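Local coordinates for thioesterase (Streptomyces coelicolor, PDB 3QMW), which probably hydrolyses thioesters as an alpha/beta-hydrolase-fold thioesterase of the prodiginine biosynthetic pathway, at residues V114-R119 with H194-L199. Numbering follows the deposited sequence.
Sequences VACVLR and HPRPPL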
loop_
_atom_site.group_PDB
_atom_site.type_symbol
_atom_site.label_atom_id
_atom_site.label_comp_id
_atom_site.label_asym_id
_atom_site.label_seq_id
_atom_site.Cartn_x
_atom_site.Cartn_y
_atom_site.Cartn_z
ATOM N N VAL D 114 -3.467 -3.812 25.736
ATOM C CA VAL D 114 -3.367 -2.356 25.908
ATOM C C VAL D 114 -4.672 -1.641 25.501
ATOM O O VAL D 114 -5.032 -0.608 26.082
ATOM C CB VAL D 114 -2.189 -1.750 25.097
ATOM C CG1 VAL D 114 -2.327 -0.224 24.995
ATOM C CG2 VAL D 114 -0.847 -2.147 25.718
ATOM N N ALA D 115 -5.367 -2.187 24.498
ATOM C CA ALA D 115 -6.647 -1.630 24.056
ATOM C C ALA D 115 -7.648 -1.660 25.203
ATOM O O ALA D 115 -8.207 -0.631 25.588
ATOM C CB ALA D 115 -7.182 -2.408 22.866
ATOM N N CYS D 116 -7.848 -2.849 25.754
ATOM C CA CYS D 116 -8.682 -3.028 26.931
ATOM C C CYS D 116 -8.298 -2.071 28.064
ATOM O O CYS D 116 -9.143 -1.364 28.605
ATOM C CB CYS D 116 -8.581 -4.474 27.414
ATOM S SG CYS D 116 -9.154 -5.683 26.174
ATOM N N VAL D 117 -7.019 -2.038 28.410
ATOM C CA VAL D 117 -6.553 -1.228 29.533
ATOM C C VAL D 117 -6.840 0.268 29.352
ATOM O O VAL D 117 -7.124 0.959 30.321
ATOM C CB VAL D 117 -5.051 -1.478 29.810
ATOM C CG1 VAL D 117 -4.495 -0.462 30.808
ATOM C CG2 VAL D 117 -4.846 -2.913 30.306
ATOM N N LEU D 118 -6.779 0.768 28.125
ATOM C CA LEU D 118 -7.114 2.170 27.869
ATOM C C LEU D 118 -8.637 2.417 27.948
ATOM O O LEU D 118 -9.077 3.541 28.218
ATOM C CB LEU D 118 -6.556 2.620 26.516
ATOM C CG LEU D 118 -5.025 2.724 26.445
ATOM C CD1 LEU D 118 -4.557 2.710 24.995
ATOM C CD2 LEU D 118 -4.511 3.967 27.159
ATOM N N ARG D 119 -9.433 1.372 27.709
ATOM C CA ARG D 119 -10.892 1.445 27.893
ATOM C C ARG D 119 -11.236 1.584 29.368
ATOM O O ARG D 119 -11.951 2.514 29.751
ATOM C CB ARG D 119 -11.607 0.211 27.316
ATOM C CG ARG D 119 -13.126 0.186 27.555
ATOM C CD ARG D 119 -13.822 -0.863 26.703
ATOM N NE ARG D 119 -13.483 -2.230 27.101
ATOM C CZ ARG D 119 -14.071 -3.333 26.625
ATOM N NH1 ARG D 119 -15.050 -3.260 25.725
ATOM N NH2 ARG D 119 -13.682 -4.529 27.059
ATOM N N HIS D 194 -8.733 -13.861 30.931
ATOM C CA HIS D 194 -9.793 -13.357 31.811
ATOM C C HIS D 194 -10.988 -12.943 30.959
ATOM O O HIS D 194 -10.893 -11.963 30.218
ATOM C CB HIS D 194 -9.321 -12.103 32.584
ATOM C CG HIS D 194 -8.517 -12.397 33.817
ATOM N ND1 HIS D 194 -7.137 -12.396 33.826
ATOM C CD2 HIS D 194 -8.900 -12.670 35.090
ATOM C CE1 HIS D 194 -6.704 -12.668 35.046
ATOM N NE2 HIS D 194 -7.754 -12.842 35.831
ATOM N N PRO D 195 -12.118 -13.670 31.057
ATOM C CA PRO D 195 -13.279 -13.242 30.275
ATOM C C PRO D 195 -13.677 -11.791 30.537
ATOM O O PRO D 195 -13.641 -11.315 31.680
ATOM C CB PRO D 195 -14.380 -14.209 30.719
ATOM C CG PRO D 195 -13.631 -15.450 31.095
ATOM C CD PRO D 195 -12.381 -14.936 31.769
ATOM N N ARG D 196 -14.031 -11.108 29.455
ATOM C CA ARG D 196 -14.347 -9.694 29.489
ATOM C C ARG D 196 -15.196 -9.379 28.252
ATOM O O ARG D 196 -15.300 -10.219 27.349
ATOM C CB ARG D 196 -13.046 -8.876 29.531
ATOM C CG ARG D 196 -12.372 -8.676 28.177
ATOM C CD ARG D 196 -10.911 -8.308 28.346
ATOM N NE ARG D 196 -10.109 -9.486 28.644
ATOM C CZ ARG D 196 -8.865 -9.459 29.110
ATOM N NH1 ARG D 196 -8.257 -8.299 29.356
ATOM N NH2 ARG D 196 -8.229 -10.603 29.342
ATOM N N PRO D 197 -15.791 -8.173 28.198
ATOM C CA PRO D 197 -16.673 -7.861 27.086
ATOM C C PRO D 197 -15.902 -7.619 25.785
ATOM O O PRO D 197 -14.664 -7.565 25.807
ATOM C CB PRO D 197 -17.383 -6.585 27.549
ATOM C CG PRO D 197 -16.494 -5.971 28.581
ATOM C CD PRO D 197 -15.470 -6.976 28.997
ATOM N N PRO D 198 -16.623 -7.483 24.654
ATOM C CA PRO D 198 -15.977 -7.183 23.374
ATOM C C PRO D 198 -15.687 -5.695 23.184
ATOM O O PRO D 198 -16.310 -4.851 23.817
ATOM C CB PRO D 198 -17.001 -7.676 22.343
ATOM C CG PRO D 198 -18.320 -7.499 23.014
ATOM C CD PRO D 198 -18.077 -7.692 24.499
ATOM N N LEU D 199 -14.731 -5.399 22.310
ATOM C CA LEU D 199 -14.343 -4.025 21.991
ATOM C C LEU D 199 -15.259 -3.402 20.926
ATOM O O LEU D 199 -15.759 -4.101 20.038
ATOM C CB LEU D 199 -12.897 -4.009 21.499
ATOM C CG LEU D 199 -11.832 -4.163 22.588
ATOM C CD1 LEU D 199 -10.507 -4.638 21.987
ATOM C CD2 LEU D 199 -11.646 -2.848 23.366
#
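R119 hooks two consecutive carbonyls of a proline-rich loop, P197 O and P198 O, and so ties the later turns of helix 106-120 to the chain leading from helix 178-189 into strand 203-208. NH1 bonds P198 O at 2.8 Å, the oxygen lying close to the guanidinium plane while the donor sits well above the plane of the carbonyl. NH2 makes a straighter but weak bond to P197 O at 3.4 Å. The two bonds, one of them weak, together help set the rotation of the guanidinium, with L199 CD2 lying 4.0 Å over the centre of one face. The R119 chain leaves the helix extended, CG anti to the backbone N (chi1 176°), before its bend at chi3. P197 adds its ring, with CG 3.5 Å from NH2.

Deeper in, the contact turns apolar: L199 CD1 meets the CB of A115 at 4.1 Å; A115 also touches L101 of strand 99-104, and L199 touches Y112 of the same helix. C116 points SG at the aliphatic part of R196, touching CD at 3.8 Å. The guanidinium of R196 turns back on its own loop, where NE donates a weak bond to H194 O; E113 offers it a long, weak ion pair. An alanine in place of R119 would probably leave P197 O and P198 O without these donors and L199 CD2 without the flat group it packs against, letting the loop shift more easily from the helix.

In this alpha/beta hydrolase the helix is the one that follows the apparent GxSxG nucleophile elbow. P197 and P198 have no backbone N-H to give, and here their carbonyl oxygens make the bonds to R119, a charged guanidinium bridging loop and helix next to the apolar contact of A115 and L199.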